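Long-range contacts in GH26C (Muricauda sp. MAR_2010_75, PDB 6Q78), which probably cleaves internal beta-1,4-mannosidic linkages of mannans, as a glycoside hydrolase of family 26 built on a TIM barrel: residues N72-V83 against P400-M411; I293-D301 against A313-A324. All coordinates share one frame; numbering follows the deposited sequence.

Interaction 1. Residues N72-V83 against P400-M411; sequences NLKLLSQNSFIV and PEVILADDLPEM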
loop_
_atom_site.group_PDB
_atom_site.type_symbol
_atom_site.label_atom_id
_atom_site.label_comp_id
_atom_site.label_asym_id
_atom_site.label_seq_id
_atom_site.Cartn_x
_atom_site.Cartn_y
_atom_site.Cartn_z
ATOM N N ASN A 72 3.855 12.144 -11.068
ATOM C CA ASN A 72 4.593 11.149 -11.844
ATOM C C ASN A 72 3.922 9.781 -11.802
ATOM O O ASN A 72 4.020 9.031 -12.778
ATOM C CB ASN A 72 6.051 11.064 -11.363
ATOM C CG ASN A 72 6.892 12.174 -11.932
ATOM O OD1 ASN A 72 6.932 12.334 -13.142
ATOM N ND2 ASN A 72 7.537 12.965 -11.078
ATOM N N LEU A 73 3.271 9.423 -10.684
ATOM C CA LEU A 73 2.514 8.169 -10.663
ATOM C C LEU A 73 1.348 8.231 -11.625
ATOM O O LEU A 73 1.054 7.255 -12.330
ATOM C CB LEU A 73 1.974 7.879 -9.263
ATOM C CG LEU A 73 2.990 7.320 -8.278
ATOM C CD1 LEU A 73 2.426 7.289 -6.878
ATOM C CD2 LEU A 73 3.409 5.891 -8.692
ATOM N N LYS A 74 0.636 9.354 -11.623
ATOM C CA LYS A 74 -0.508 9.501 -12.514
ATOM C C LYS A 74 -0.063 9.437 -13.969
ATOM O O LYS A 74 -0.708 8.779 -14.796
ATOM C CB LYS A 74 -1.212 10.819 -12.197
ATOM C CG LYS A 74 -2.464 11.125 -13.012
ATOM C CD LYS A 74 -3.600 10.169 -12.707
ATOM C CE LYS A 74 -4.867 10.719 -13.352
ATOM N NZ LYS A 74 -5.933 9.686 -13.318
ATOM N N LEU A 75 1.073 10.081 -14.284
ATOM C CA LEU A 75 1.583 10.105 -15.652
ATOM C C LEU A 75 2.008 8.709 -16.096
ATOM O O LEU A 75 1.615 8.239 -17.173
ATOM C CB LEU A 75 2.760 11.084 -15.757
ATOM C CG LEU A 75 3.407 11.115 -17.139
ATOM C CD1 LEU A 75 2.403 11.576 -18.165
ATOM C CD2 LEU A 75 4.625 12.027 -17.122
ATOM N N LEU A 76 2.799 8.018 -15.270
ATOM C CA LEU A 76 3.297 6.725 -15.734
ATOM C C LEU A 76 2.173 5.689 -15.808
ATOM O O LEU A 76 2.220 4.789 -16.667
ATOM C CB LEU A 76 4.487 6.250 -14.911
ATOM C CG LEU A 76 4.207 5.700 -13.539
ATOM C CD1 LEU A 76 3.811 4.214 -13.606
ATOM C CD2 LEU A 76 5.497 5.839 -12.703
ATOM N N SER A 77 1.109 5.871 -15.021
ATOM C CA SER A 77 -0.016 4.931 -15.067
ATOM C C SER A 77 -0.704 4.895 -16.434
ATOM O O SER A 77 -1.448 3.943 -16.714
ATOM C CB SER A 77 -1.032 5.213 -13.933
ATOM O OG SER A 77 -1.832 6.332 -14.277
ATOM N N GLN A 78 -0.528 5.915 -17.292
ATOM C CA GLN A 78 -1.177 5.864 -18.604
ATOM C C GLN A 78 -0.767 4.624 -19.387
ATOM O O GLN A 78 -1.580 4.056 -20.131
ATOM C CB GLN A 78 -0.864 7.125 -19.427
ATOM C CG GLN A 78 -1.294 8.408 -18.733
ATOM C CD GLN A 78 -2.713 8.294 -18.153
ATOM O OE1 GLN A 78 -3.680 8.219 -18.902
ATOM N NE2 GLN A 78 -2.832 8.254 -16.817
ATOM N N ASN A 79 0.477 4.176 -19.230
ATOM C CA ASN A 79 0.889 3.001 -19.978
ATOM C C ASN A 79 1.831 2.057 -19.246
ATOM O O ASN A 79 2.334 1.124 -19.881
ATOM C CB ASN A 79 1.570 3.417 -21.284
ATOM C CG ASN A 79 2.773 4.284 -21.053
ATOM O OD1 ASN A 79 3.277 4.398 -19.939
ATOM N ND2 ASN A 79 3.254 4.913 -22.128
ATOM N N SER A 80 2.120 2.262 -17.966
ATOM C CA SER A 80 3.114 1.448 -17.286
ATOM C C SER A 80 2.699 1.351 -15.825
ATOM O O SER A 80 1.730 1.997 -15.397
ATOM C CB SER A 80 4.497 2.122 -17.334
ATOM O OG SER A 80 4.999 2.229 -18.668
ATOM N N PHE A 81 3.447 0.554 -15.047
ATOM C CA PHE A 81 3.213 0.509 -13.607
ATOM C C PHE A 81 4.469 0.049 -12.857
ATOM O O PHE A 81 5.243 -0.787 -13.344
ATOM C CB PHE A 81 2.004 -0.382 -13.230
ATOM C CG PHE A 81 2.078 -1.768 -13.788
ATOM C CD1 PHE A 81 2.747 -2.768 -13.093
ATOM C CD2 PHE A 81 1.472 -2.079 -14.986
ATOM C CE1 PHE A 81 2.852 -4.050 -13.621
ATOM C CE2 PHE A 81 1.543 -3.377 -15.523
ATOM C CZ PHE A 81 2.229 -4.367 -14.833
ATOM N N ILE A 82 4.643 0.591 -11.661
ATOM C CA ILE A 82 5.751 0.165 -10.802
ATOM C C ILE A 82 5.367 -1.121 -10.099
ATOM O O ILE A 82 4.218 -1.279 -9.673
ATOM C CB ILE A 82 6.071 1.281 -9.798
ATOM C CG1 ILE A 82 6.591 2.509 -10.555
ATOM C CG2 ILE A 82 7.110 0.829 -8.769
ATOM C CD1 ILE A 82 6.717 3.773 -9.668
ATOM N N VAL A 83 6.331 -2.036 -9.969
ATOM C CA VAL A 83 6.164 -3.258 -9.189
ATOM C C VAL A 83 7.022 -3.170 -7.941
ATOM O O VAL A 83 8.230 -2.934 -8.026
ATOM C CB VAL A 83 6.545 -4.482 -10.027
ATOM C CG1 VAL A 83 6.643 -5.743 -9.171
ATOM C CG2 VAL A 83 5.489 -4.661 -11.147
ATOM N N PRO A 400 7.365 -4.423 -21.230
ATOM C CA PRO A 400 7.674 -2.986 -21.213
ATOM C C PRO A 400 6.882 -2.219 -20.163
ATOM O O PRO A 400 7.393 -1.234 -19.622
ATOM C CB PRO A 400 7.372 -2.527 -22.650
ATOM C CG PRO A 400 6.555 -3.611 -23.248
ATOM C CD PRO A 400 6.934 -4.889 -22.561
ATOM N N GLU A 401 5.659 -2.658 -19.843
ATOM C CA GLU A 401 4.845 -1.968 -18.845
ATOM C C GLU A 401 5.476 -1.992 -17.455
ATOM O O GLU A 401 5.168 -1.123 -16.635
ATOM C CB GLU A 401 3.462 -2.620 -18.769
ATOM C CG GLU A 401 2.533 -2.377 -20.004
ATOM C CD GLU A 401 2.970 -3.078 -21.300
ATOM O OE1 GLU A 401 3.683 -4.094 -21.227
ATOM O OE2 GLU A 401 2.593 -2.612 -22.420
ATOM N N VAL A 402 6.289 -2.996 -17.140
ATOM C CA VAL A 402 6.749 -3.185 -15.754
ATOM C C VAL A 402 7.941 -2.279 -15.456
ATOM O O VAL A 402 8.944 -2.284 -16.187
ATOM C CB VAL A 402 7.107 -4.659 -15.483
ATOM C CG1 VAL A 402 7.887 -4.804 -14.182
ATOM C CG2 VAL A 402 5.860 -5.535 -15.462
ATOM N N ILE A 403 7.861 -1.548 -14.345
ATOM C CA ILE A 403 8.943 -0.664 -13.881
ATOM C C ILE A 403 9.482 -1.199 -12.554
ATOM O O ILE A 403 8.757 -1.227 -11.554
ATOM C CB ILE A 403 8.434 0.784 -13.724
ATOM C CG1 ILE A 403 7.915 1.288 -15.073
ATOM C CG2 ILE A 403 9.481 1.740 -13.157
ATOM C CD1 ILE A 403 7.267 2.653 -14.976
ATOM N N LEU A 404 10.765 -1.595 -12.536
ATOM C CA LEU A 404 11.519 -1.915 -11.323
ATOM C C LEU A 404 12.483 -0.758 -11.029
ATOM O O LEU A 404 12.491 0.244 -11.740
ATOM C CB LEU A 404 12.264 -3.239 -11.496
ATOM C CG LEU A 404 11.388 -4.470 -11.747
ATOM C CD1 LEU A 404 12.239 -5.733 -11.964
ATOM C CD2 LEU A 404 10.406 -4.694 -10.606
ATOM N N ALA A 405 13.337 -0.910 -10.009
ATOM C CA ALA A 405 14.229 0.190 -9.647
ATOM C C ALA A 405 15.075 0.655 -10.824
ATOM O O ALA A 405 15.241 1.855 -11.036
ATOM C CB ALA A 405 15.145 -0.195 -8.476
ATOM N N ASP A 406 15.591 -0.272 -11.629
ATOM C CA ASP A 406 16.533 0.140 -12.665
ATOM C C ASP A 406 15.883 1.052 -13.683
ATOM O O ASP A 406 16.552 1.966 -14.191
ATOM C CB ASP A 406 17.234 -1.065 -13.288
ATOM C CG ASP A 406 18.328 -1.644 -12.384
ATOM O OD1 ASP A 406 18.661 -1.033 -11.348
ATOM O OD2 ASP A 406 18.854 -2.740 -12.686
ATOM N N ASP A 407 14.579 0.895 -13.941
ATOM C CA ASP A 407 13.945 1.762 -14.930
ATOM C C ASP A 407 12.999 2.799 -14.327
ATOM O O ASP A 407 12.175 3.386 -15.041
ATOM C CB ASP A 407 13.344 0.986 -16.106
ATOM C CG ASP A 407 12.414 -0.114 -15.689
ATOM O OD1 ASP A 407 12.631 -0.716 -14.623
ATOM O OD2 ASP A 407 11.511 -0.434 -16.504
ATOM N N LEU A 408 13.157 3.104 -13.040
ATOM C CA LEU A 408 12.304 4.123 -12.452
ATOM C C LEU A 408 12.567 5.484 -13.094
ATOM O O LEU A 408 13.731 5.876 -13.258
ATOM C CB LEU A 408 12.607 4.262 -10.967
ATOM C CG LEU A 408 11.949 3.285 -10.007
ATOM C CD1 LEU A 408 12.700 3.341 -8.674
ATOM C CD2 LEU A 408 10.436 3.582 -9.828
ATOM N N PRO A 409 11.517 6.250 -13.413
ATOM C CA PRO A 409 11.682 7.689 -13.660
ATOM C C PRO A 409 12.179 8.384 -12.402
ATOM O O PRO A 409 12.186 7.811 -11.308
ATOM C CB PRO A 409 10.249 8.163 -13.934
ATOM C CG PRO A 409 9.439 6.945 -14.162
ATOM C CD PRO A 409 10.097 5.857 -13.391
ATOM N N GLU A 410 12.526 9.654 -12.548
ATOM C CA GLU A 410 12.757 10.534 -11.395
ATOM C C GLU A 410 11.385 10.926 -10.852
ATOM O O GLU A 410 10.752 11.891 -11.300
ATOM C CB GLU A 410 13.599 11.740 -11.797
ATOM C CG GLU A 410 15.003 11.341 -12.265
ATOM C CD GLU A 410 15.849 12.524 -12.675
ATOM O OE1 GLU A 410 15.931 13.502 -11.908
ATOM O OE2 GLU A 410 16.438 12.474 -13.774
ATOM N N MET A 411 10.916 10.177 -9.857
ATOM C CA MET A 411 9.549 10.338 -9.388
ATOM C C MET A 411 9.351 11.583 -8.553
ATOM O O MET A 411 8.200 11.981 -8.320
ATOM C CB MET A 411 9.150 9.110 -8.552
ATOM C CG MET A 411 9.206 7.788 -9.342
ATOM S SD MET A 411 7.982 7.657 -10.651
ATOM C CE MET A 411 6.462 7.662 -9.699
HETATM O O HOH W 1 1.538 -0.016 -22.394
HETATM O O HOH W 2 7.540 1.372 -19.381
#
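Bends at chi2 (-67°) and again at chi3 (-65°) fold the side chain of M411 back on itself and bring its terminal methyl among the side chains of N72-V83. M411 CE lies 3.6 Å from L76 CD2 and 3.7 Å from L73 CD2, the methionine crossing both leucines at about a right angle. I82 reaches for the same methyl tip to tip with CD1, and that CD1 also meets L408 CD2 at 3.7 Å. The M411 methyl thus touches both helix 64-76 and strand 81-86.

N72 adds the polar part of the grip. Its ND2 donates to M411 O at 3.0 Å, coming from above the carbonyl plane (C=O...donor angle 98°) instead of along a lone pair, and it also bonds R413 O. Replacing N72 by a leucine would probably leave both carbonyls without this donor and let the chain around M411 drift from the helix.

Farther along, the backbones form a short parallel ladder. E401 O accepts from F81 N at 2.9 Å, F81 O from I403 N, and I403 O from V83 N at 3.0 Å. On the face carrying F81 and V402, V402 CG2 comes obliquely to the phenyl ring, which also has E401 O over one face. F396 of helix 390-397 packs on V402 and V83. On the other face, I403 CD1 touches S80 CB at 3.7 Å and L76 CD1. Waters bridge the outer end, one from N79 O to E401 OE2 and another from S80 OG to P400 O.

The chemistry implies a division of labour: backbone bonds set the register of strand 402-403 against this barrel strand, while apolar packing and one amide fasten the tail to the helix.

Interaction 2. Residues I293-D301 against A313-A324; sequences IMGMDNYGD and ANQKLKIVSDLA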
loop_
_atom_site.group_PDB
_atom_site.type_symbol
_atom_site.label_atom_id
_atom_site.label_comp_id
_atom_site.label_asym_id
_atom_site.label_seq_id
_atom_site.Cartn_x
_atom_site.Cartn_y
_atom_site.Cartn_z
ATOM N N ILE A 293 -5.126 7.986 -3.800
ATOM C CA ILE A 293 -4.918 6.728 -4.510
ATOM C C ILE A 293 -6.123 5.834 -4.255
ATOM O O ILE A 293 -6.479 5.585 -3.097
ATOM C CB ILE A 293 -3.609 6.047 -4.084
ATOM C CG1 ILE A 293 -2.431 6.894 -4.605
ATOM C CG2 ILE A 293 -3.590 4.589 -4.627
ATOM C CD1 ILE A 293 -1.189 6.927 -3.724
ATOM N N MET A 294 -6.754 5.387 -5.325
ATOM C CA MET A 294 -7.844 4.417 -5.260
ATOM C C MET A 294 -7.225 3.057 -5.507
ATOM O O MET A 294 -6.752 2.770 -6.617
ATOM C CB MET A 294 -8.900 4.716 -6.326
ATOM C CG MET A 294 -9.783 5.862 -5.943
ATOM S SD MET A 294 -10.869 6.312 -7.293
ATOM C CE MET A 294 -12.218 6.994 -6.302
ATOM N N GLY A 295 -7.218 2.220 -4.475
ATOM C CA GLY A 295 -6.625 0.907 -4.568
ATOM C C GLY A 295 -7.622 -0.218 -4.314
ATOM O O GLY A 295 -8.808 -0.011 -4.030
ATOM N N MET A 296 -7.116 -1.432 -4.482
ATOM C CA MET A 296 -7.786 -2.634 -3.998
ATOM C C MET A 296 -6.714 -3.687 -3.766
ATOM O O MET A 296 -5.649 -3.657 -4.400
ATOM C CB MET A 296 -8.833 -3.182 -4.981
ATOM C CG MET A 296 -8.172 -3.698 -6.265
ATOM S SD MET A 296 -9.366 -4.465 -7.386
ATOM C CE MET A 296 -10.004 -5.828 -6.350
ATOM N N ASP A 297 -6.999 -4.595 -2.840
ATOM C CA ASP A 297 -6.183 -5.781 -2.618
ATOM C C ASP A 297 -6.872 -6.981 -3.262
ATOM O O ASP A 297 -8.101 -7.124 -3.202
ATOM C CB ASP A 297 -5.974 -6.041 -1.126
ATOM C CG ASP A 297 -5.193 -4.922 -0.454
ATOM O OD1 ASP A 297 -4.704 -4.052 -1.189
ATOM O OD2 ASP A 297 -5.039 -4.952 0.777
ATOM N N ASN A 298 -6.090 -7.851 -3.896
ATOM C CA ASN A 298 -6.705 -9.032 -4.502
ATOM C C ASN A 298 -5.741 -10.211 -4.493
ATOM O O ASN A 298 -4.844 -10.292 -5.349
ATOM C CB ASN A 298 -7.195 -8.732 -5.904
ATOM C CG ASN A 298 -8.247 -9.733 -6.381
ATOM O OD1 ASN A 298 -8.414 -10.798 -5.773
ATOM N ND2 ASN A 298 -8.983 -9.387 -7.465
ATOM N N TYR A 299 -5.969 -11.139 -3.568
ATOM C CA TYR A 299 -5.375 -12.468 -3.635
ATOM C C TYR A 299 -6.393 -13.512 -4.079
ATOM O O TYR A 299 -6.035 -14.445 -4.804
ATOM C CB TYR A 299 -4.879 -12.893 -2.246
ATOM C CG TYR A 299 -3.857 -11.935 -1.638
ATOM C CD1 TYR A 299 -4.263 -10.812 -0.905
ATOM C CD2 TYR A 299 -2.491 -12.129 -1.855
ATOM C CE1 TYR A 299 -3.305 -9.959 -0.329
ATOM C CE2 TYR A 299 -1.561 -11.268 -1.343
ATOM C CZ TYR A 299 -1.975 -10.206 -0.566
ATOM O OH TYR A 299 -1.013 -9.348 -0.026
ATOM N N GLY A 300 -7.654 -13.353 -3.686
ATOM C CA GLY A 300 -8.622 -14.422 -3.886
ATOM C C GLY A 300 -8.867 -14.777 -5.343
ATOM O O GLY A 300 -9.018 -15.959 -5.677
ATOM N N ASP A 301 -8.896 -13.766 -6.236
ATOM C CA ASP A 301 -9.180 -14.096 -7.627
ATOM C C ASP A 301 -8.004 -14.757 -8.322
ATOM O O ASP A 301 -8.196 -15.344 -9.398
ATOM C CB ASP A 301 -9.654 -12.864 -8.386
ATOM C CG ASP A 301 -11.003 -12.366 -7.889
ATOM O OD1 ASP A 301 -11.861 -13.208 -7.529
ATOM O OD2 ASP A 301 -11.192 -11.127 -7.854
ATOM N N ALA A 313 -10.587 -10.496 -11.608
ATOM C CA ALA A 313 -9.580 -9.541 -11.144
ATOM C C ALA A 313 -9.454 -8.359 -12.097
ATOM O O ALA A 313 -9.347 -7.207 -11.665
ATOM C CB ALA A 313 -8.223 -10.233 -10.971
ATOM N N ASN A 314 -9.469 -8.623 -13.402
ATOM C CA ASN A 314 -9.386 -7.528 -14.361
ATOM C C ASN A 314 -10.619 -6.628 -14.307
ATOM O O ASN A 314 -10.498 -5.391 -14.387
ATOM C CB ASN A 314 -9.210 -8.106 -15.761
ATOM C CG ASN A 314 -9.121 -7.042 -16.833
ATOM O OD1 ASN A 314 -10.022 -6.927 -17.672
ATOM N ND2 ASN A 314 -8.036 -6.257 -16.816
ATOM N N GLN A 315 -11.803 -7.220 -14.201
ATOM C CA GLN A 315 -13.031 -6.428 -14.139
ATOM C C GLN A 315 -13.045 -5.527 -12.909
ATOM O O GLN A 315 -13.490 -4.370 -12.974
ATOM C CB GLN A 315 -14.258 -7.350 -14.137
ATOM C CG GLN A 315 -14.474 -8.003 -15.499
ATOM C CD GLN A 315 -15.455 -9.146 -15.477
ATOM O OE1 GLN A 315 -15.919 -9.560 -14.423
ATOM N NE2 GLN A 315 -15.774 -9.665 -16.655
ATOM N N LYS A 316 -12.605 -6.051 -11.761
ATOM C CA LYS A 316 -12.621 -5.224 -10.571
ATOM C C LYS A 316 -11.571 -4.122 -10.676
ATOM O O LYS A 316 -11.844 -2.962 -10.331
ATOM C CB LYS A 316 -12.418 -6.114 -9.350
ATOM C CG LYS A 316 -13.583 -7.089 -9.101
ATOM C CD LYS A 316 -13.150 -8.141 -8.075
ATOM C CE LYS A 316 -14.211 -9.239 -7.925
ATOM N NZ LYS A 316 -13.696 -10.213 -6.882
ATOM N N LEU A 317 -10.375 -4.444 -11.192
ATOM C CA LEU A 317 -9.355 -3.405 -11.337
ATOM C C LEU A 317 -9.781 -2.343 -12.343
ATOM O O LEU A 317 -9.381 -1.170 -12.201
ATOM C CB LEU A 317 -7.992 -4.023 -11.680
ATOM C CG LEU A 317 -6.753 -3.140 -11.436
ATOM C CD1 LEU A 317 -6.702 -2.639 -10.001
ATOM C CD2 LEU A 317 -5.483 -3.913 -11.770
ATOM N N LYS A 318 -10.570 -2.735 -13.374
ATOM C CA LYS A 318 -11.039 -1.762 -14.356
ATOM C C LYS A 318 -11.998 -0.775 -13.720
ATOM O O LYS A 318 -12.016 0.417 -14.084
ATOM C CB LYS A 318 -11.681 -2.474 -15.551
ATOM C CG LYS A 318 -12.185 -1.512 -16.637
ATOM C CD LYS A 318 -11.014 -0.790 -17.321
ATOM C CE LYS A 318 -11.526 0.002 -18.551
ATOM N NZ LYS A 318 -10.471 0.908 -19.096
ATOM N N ILE A 319 -12.819 -1.249 -12.773
ATOM C CA ILE A 319 -13.681 -0.340 -12.025
ATOM C C ILE A 319 -12.837 0.704 -11.304
ATOM O O ILE A 319 -13.146 1.898 -11.326
ATOM C CB ILE A 319 -14.526 -1.128 -11.011
ATOM C CG1 ILE A 319 -15.627 -1.938 -11.724
ATOM C CG2 ILE A 319 -15.106 -0.203 -9.979
ATOM C CD1 ILE A 319 -16.295 -2.942 -10.772
ATOM N N VAL A 320 -11.831 0.248 -10.548
ATOM C CA VAL A 320 -10.937 1.175 -9.860
ATOM C C VAL A 320 -10.293 2.122 -10.859
ATOM O O VAL A 320 -10.213 3.337 -10.629
ATOM C CB VAL A 320 -9.882 0.401 -9.048
ATOM C CG1 VAL A 320 -8.905 1.349 -8.282
ATOM C CG2 VAL A 320 -10.582 -0.581 -8.068
ATOM N N SER A 321 -9.760 1.565 -11.948
ATOM C CA SER A 321 -9.065 2.386 -12.941
ATOM C C SER A 321 -10.008 3.415 -13.574
ATOM O O SER A 321 -9.625 4.577 -13.779
ATOM C CB SER A 321 -8.444 1.466 -13.993
ATOM O OG SER A 321 -7.903 2.179 -15.091
ATOM N N ASP A 322 -11.248 3.014 -13.869
ATOM C CA ASP A 322 -12.212 3.963 -14.433
ATOM C C ASP A 322 -12.523 5.090 -13.455
ATOM O O ASP A 322 -12.629 6.261 -13.855
ATOM C CB ASP A 322 -13.529 3.271 -14.806
ATOM C CG ASP A 322 -13.450 2.470 -16.090
ATOM O OD1 ASP A 322 -12.490 2.667 -16.879
ATOM O OD2 ASP A 322 -14.394 1.662 -16.327
ATOM N N LEU A 323 -12.712 4.756 -12.175
ATOM C CA LEU A 323 -13.012 5.799 -11.202
ATOM C C LEU A 323 -11.829 6.734 -11.011
ATOM O O LEU A 323 -12.007 7.951 -10.860
ATOM C CB LEU A 323 -13.382 5.173 -9.866
ATOM C CG LEU A 323 -14.766 4.566 -9.793
ATOM C CD1 LEU A 323 -14.841 3.797 -8.459
ATOM C CD2 LEU A 323 -15.843 5.650 -9.880
ATOM N N ALA A 324 -10.607 6.186 -11.000
ATOM C CA ALA A 324 -9.426 7.043 -10.898
ATOM C C ALA A 324 -9.302 7.984 -12.098
ATOM O O ALA A 324 -8.907 9.147 -11.953
ATOM C CB ALA A 324 -8.180 6.167 -10.754
HETATM O O HOH W 3 -8.301 -7.015 -9.027
HETATM O O HOH W 4 -14.946 -12.780 -6.412
#
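Within the beta-alpha-beta unit made of strand 293-298, helix 306-327 and strand 330-336, the first strand packs here on the helix that follows it. Their segment axes run antiparallel (172°) and approach to 8.3 Å.

V320 presses its CG1 against the strand backbone, 3.1 Å from M294 O, a tight contact. The chain of M294, extended beyond CG, lays its SD beside the helix backbone, 3.7 Å from A324 N, and against L323 CB, crossing that leucine at about a right angle. M296 has its CG lodged between backbone N and carbonyl carbon (chi1 66°); a bend at chi3 then turns CE to K316 CB, at 3.9 Å, while SD faces V320 CG2. L333 of strand 330-336 backs M296, and Y281 covers V320 and L323.

Beyond the apolar patch the contact becomes ionic. K316, extended beyond CG, meets D301 from the opposite direction, and its NZ takes the syn lone pair of OD2 at 2.8 Å. N298 ND2 reaches D301 OD2 from the anti side at 2.8 Å, tilted from the carboxylate plane, so two donors grip this oxygen. N298 OD1 in turn accepts from D301 N at 3.0 Å, an Asx motif that closes the turn from N298 to D301. R312 pairs with D301 OD1, and K316 NZ also bonds N273 O. The three basic and amide donors would be expected to stabilise the charged form of D301.

Such a strand, backed on its outer face by the helix that returns the chain to the next parallel strand, is the repeating element of the TIM barrel.

How the interactions relate
The two interactions involve different strands of one parallel barrel sheet, with centres about 18 Å apart. Interaction 1 joins segments far apart in sequence, and the whole strand-helix pair of interaction 2 lies in the chain between them. They touch where K74 NZ comes within 3.3 Å of A324 O; K74 NZ also bonds K329 O, in the turn leading to strand 330-336. L360 of helix 351-361 packs against both F81 and L317, and K366 bonds both Q78 and S321. Interaction 1 lies at the N-terminal end of strand 81-86, whereas the polar cluster of interaction 2 sits near the C-terminal end of its strand, the end where TIM-barrel enzymes carry their active sites.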